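Local coordinates for probable glutamine-binding lipoprotein GlnH (GLNBP) (Mycobacterium tuberculosis, PDB 6H20) that probably binds aspartate as a solute-binding lipoprotein, also accepts asparagine in its pocket, and regulates protein kinase G activity in the control of glutamate metabolism, at residues L139-R144 with T208-L213. Sequence-based numbering, arbitrary orientation.
With ASN (asparagine), chain B.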
ATOM      1  N   LEU A 139      -4.431   7.726  -1.629  1.00 15.49           N
ATOM      2  CA  LEU A 139      -4.979   7.461  -0.306  1.00 14.69           C
ATOM      3  C   LEU A 139      -3.863   7.763   0.673  1.00 16.89           C
ATOM      4  O   LEU A 139      -2.710   7.427   0.402  1.00 17.27           O
ATOM      5  CB  LEU A 139      -5.381   5.984  -0.181  1.00 16.20           C
ATOM      6  CG  LEU A 139      -6.118   5.595   1.105  1.00 15.25           C
ATOM      7  CD1 LEU A 139      -7.478   6.255   1.150  1.00 17.27           C
ATOM      8  CD2 LEU A 139      -6.270   4.078   1.173  1.00 17.79           C
ATOM      9  N   ASP A 140      -4.192   8.408   1.792  1.00 15.80           N
ATOM     10  CA  ASP A 140      -3.185   8.779   2.784  1.00 15.38           C
ATOM     11  C   ASP A 140      -3.459   8.034   4.082  1.00 17.25           C
ATOM     12  O   ASP A 140      -4.451   8.315   4.767  1.00 23.42           O
ATOM     13  CB  ASP A 140      -3.172  10.287   3.022  1.00 18.61           C
ATOM     14  CG  ASP A 140      -2.017  10.717   3.892  1.00 23.88           C
ATOM     15  OD1 ASP A 140      -0.898  10.192   3.691  1.00 22.40           O
ATOM     16  OD2 ASP A 140      -2.220  11.582   4.778  1.00 30.50           O
ATOM     17  N   ALA A 141      -2.585   7.100   4.424  1.00 15.16           N
ATOM     18  CA  ALA A 141      -2.725   6.298   5.634  1.00 14.36           C
ATOM     19  C   ALA A 141      -1.654   6.703   6.646  1.00 14.99           C
ATOM     20  O   ALA A 141      -0.800   7.555   6.387  1.00 16.00           O
ATOM     21  CB  ALA A 141      -2.644   4.807   5.288  1.00 16.38           C
ATOM     22  N   ASN A 142      -1.714   6.104   7.832  1.00 15.36           N
ATOM     23  CA  ASN A 142      -0.684   6.384   8.825  1.00 16.63           C
ATOM     24  C   ASN A 142      -0.421   5.135   9.648  1.00 14.80           C
ATOM     25  O   ASN A 142      -1.363   4.420  10.023  1.00 16.17           O
ATOM     26  CB  ASN A 142      -1.061   7.541   9.749  1.00 21.99           C
ATOM     27  CG  ASN A 142       0.162   8.272  10.278  1.00 23.26           C
ATOM     28  OD1 ASN A 142       0.956   7.703  11.037  1.00 26.57           O
ATOM     29  ND2 ASN A 142       0.329   9.537   9.874  1.00 23.31           N
ATOM     30  N   GLN A 143       0.860   4.897   9.946  1.00 13.71           N
ATOM     31  CA  GLN A 143       1.254   3.690  10.671  1.00 13.38           C
ATOM     32  C   GLN A 143       0.747   3.741  12.110  1.00 13.21           C
ATOM     33  O   GLN A 143       0.969   4.730  12.821  1.00 15.18           O
ATOM     34  CB  GLN A 143       2.777   3.560  10.670  1.00 14.54           C
ATOM     35  CG  GLN A 143       3.265   2.276  11.368  1.00 14.60           C
ATOM     36  CD  GLN A 143       4.695   1.933  10.983  1.00 14.92           C
ATOM     37  OE1 GLN A 143       5.285   2.567  10.105  1.00 16.46           O
ATOM     38  NE2 GLN A 143       5.261   0.926  11.650  1.00 15.73           N
ATOM     39  N   ARG A 144       0.101   2.657  12.554  1.00 14.77           N
ATOM     40  CA  ARG A 144      -0.363   2.543  13.941  1.00 15.32           C
ATOM     41  C   ARG A 144      -0.044   1.138  14.455  1.00 13.12           C
ATOM     42  O   ARG A 144       0.760   0.408  13.865  1.00 13.68           O
ATOM     43  CB  ARG A 144      -1.845   2.936  14.075  1.00 15.27           C
ATOM     44  CG  ARG A 144      -2.106   4.397  13.681  1.00 14.86           C
ATOM     45  CD  ARG A 144      -3.536   4.827  13.967  1.00 16.92           C
ATOM     46  NE  ARG A 144      -3.785   4.877  15.404  1.00 18.64           N
ATOM     47  CZ  ARG A 144      -5.000   4.994  15.937  1.00 22.12           C
ATOM     48  NH1 ARG A 144      -6.063   5.075  15.146  1.00 21.63           N
ATOM     49  NH2 ARG A 144      -5.154   5.032  17.256  1.00 22.52           N
ATOM     50  N   THR A 208       1.640  -1.422  11.193  1.00 13.73           N
ATOM     51  CA  THR A 208       1.690  -0.983   9.794  1.00 13.31           C
ATOM     52  C   THR A 208       0.594   0.057   9.594  1.00 13.35           C
ATOM     53  O   THR A 208      -0.030   0.516  10.563  1.00 13.56           O
ATOM     54  CB  THR A 208       1.601  -2.159   8.805  1.00 11.87           C
ATOM     55  OG1 THR A 208       1.834  -1.682   7.476  1.00 13.78           O
ATOM     56  CG2 THR A 208       0.237  -2.840   8.802  1.00 14.11           C
ATOM     57  N   ASP A 209       0.357   0.415   8.332  1.00 14.52           N
ATOM     58  CA  ASP A 209      -0.652   1.398   7.964  1.00 13.08           C
ATOM     59  C   ASP A 209      -1.988   1.079   8.626  1.00 11.85           C
ATOM     60  O   ASP A 209      -2.445  -0.065   8.599  1.00 13.46           O
ATOM     61  CB  ASP A 209      -0.887   1.324   6.451  1.00 15.13           C
ATOM     62  CG  ASP A 209       0.384   1.418   5.614  1.00 15.23           C
ATOM     63  OD1 ASP A 209       1.508   1.610   6.133  1.00 13.97           O
ATOM     64  OD2 ASP A 209       0.219   1.281   4.389  1.00 15.56           O
ATOM     65  N   ASP A 210      -2.647   2.116   9.164  1.00 12.97           N
ATOM     66  CA  ASP A 210      -3.937   1.894   9.821  1.00 14.31           C
ATOM     67  C   ASP A 210      -4.986   1.316   8.874  1.00 14.76           C
ATOM     68  O   ASP A 210      -5.851   0.540   9.304  1.00 15.21           O
ATOM     69  CB  ASP A 210      -4.428   3.157  10.551  1.00 14.39           C
ATOM     70  CG  ASP A 210      -4.553   4.405   9.660  1.00 17.59           C
ATOM     71  OD1 ASP A 210      -4.193   4.423   8.464  1.00 15.53           O
ATOM     72  OD2 ASP A 210      -5.042   5.420  10.214  1.00 20.94           O
ATOM     73  N   THR A 211      -4.902   1.654   7.586  1.00 14.82           N
ATOM     74  CA  THR A 211      -5.750   1.056   6.555  1.00 13.50           C
ATOM     75  C   THR A 211      -5.599  -0.465   6.514  1.00 14.74           C
ATOM     76  O   THR A 211      -6.595  -1.202   6.531  1.00 16.10           O
ATOM     77  CB  THR A 211      -5.320   1.626   5.203  1.00 13.98           C
ATOM     78  OG1 THR A 211      -3.889   1.656   5.168  1.00 13.14           O
ATOM     79  CG2 THR A 211      -5.859   3.055   5.014  1.00 15.58           C
ATOM     80  N   ILE A 212      -4.357  -0.950   6.406  1.00 14.18           N
ATOM     81  CA  ILE A 212      -4.092  -2.394   6.390  1.00 12.90           C
ATOM     82  C   ILE A 212      -4.551  -3.027   7.697  1.00 13.78           C
ATOM     83  O   ILE A 212      -5.185  -4.100   7.712  1.00 14.38           O
ATOM     84  CB  ILE A 212      -2.596  -2.661   6.116  1.00 13.59           C
ATOM     85  CG1 ILE A 212      -2.196  -2.108   4.750  1.00 15.40           C
ATOM     86  CG2 ILE A 212      -2.283  -4.176   6.235  1.00 15.06           C
ATOM     87  CD1 ILE A 212      -0.700  -2.235   4.477  1.00 15.21           C
ATOM     88  N   LEU A 213      -4.237  -2.375   8.821  1.00 12.88           N
ATOM     89  CA  LEU A 213      -4.642  -2.911  10.121  1.00 12.95           C
ATOM     90  C   LEU A 213      -6.159  -3.032  10.232  1.00 13.61           C
ATOM     91  O   LEU A 213      -6.663  -3.999  10.819  1.00 14.82           O
ATOM     92  CB  LEU A 213      -4.111  -2.024  11.244  1.00 15.00           C
ATOM     93  CG  LEU A 213      -2.593  -1.915  11.409  1.00 14.23           C
ATOM     94  CD1 LEU A 213      -2.286  -1.038  12.622  1.00 14.68           C
ATOM     95  CD2 LEU A 213      -1.945  -3.298  11.563  1.00 14.75           C
TER
HETATM   96  N   ASN B 401       2.476   1.149   2.823  1.00 15.01           N
HETATM   97  CA  ASN B 401       3.612   0.445   3.418  1.00 14.26           C
HETATM   98  C   ASN B 401       4.730   0.339   2.397  1.00 15.65           C
HETATM   99  O   ASN B 401       5.698  -0.416   2.601  1.00 14.72           O
HETATM  100  CB  ASN B 401       3.196  -0.942   3.912  1.00 15.45           C
HETATM  101  CG  ASN B 401       2.839  -1.881   2.786  1.00 16.10           C
HETATM  102  OD1 ASN B 401       2.588  -1.474   1.656  1.00 17.19           O
HETATM  103  ND2 ASN B 401       2.851  -3.159   3.087  1.00 15.55           N
HETATM  104  OXT ASN B 401       4.651   1.024   1.354  1.00 15.29           O
HETATM  105  O   HOH W   1       3.474   1.417   7.953  1.00 24.47           O
HETATM  106  O   HOH W   2      -6.642   5.083  12.326  1.00 32.93           O
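Strand 139-148 runs antiparallel to the T208-D209 link just before helix 210-219, Q143 and D209 forming a non-hydrogen-bonded pair (CA to CA 4.0 Å); R144 N gives a nearly straight bond (168°) to T208 O, and D210 N reaches N142 O at 2.8 Å from above the carbonyl plane. D210 completes a two-way grip on N142: its CG sits in the crowded position between backbone N and carbonyl carbon (chi1 56°), which turns the carboxylate back to the strand, where N142 N meets D210 OD1 at 3.1 Å from above the carboxylate plane. R144 crosses D210 obliquely, its CD 3.9 Å from D210 CB. The charged ends do not touch, as R144 NH1 lies 5.0 Å from D210 OD2, but water 2 links them, and R144 NH2 is hydrogen-bonded to G227 O. T211 directs both branches at the strand: OG1, hydrogen-bonded to Y235, lies 3.4 Å from A141 CB, while CG2 meets L139 CD2 tip to tip. D209 heads the other way, toward the ligand. D209 OD2 accepts a hydrogen bond from N of the bound asparagine (2.8 Å), which would be expected to favour the ligand's charged ammonium form, and is also hydrogen-bonded to Y235 OH; D209 OD1 accepts one from water 1, which donates a weak one to Q143 OE1. The turn is thus tied to the strand where T208 and D209 enter the amino-acid pocket, also lined by I212 in the helix, of this family 3 periplasmic-binding-protein fold.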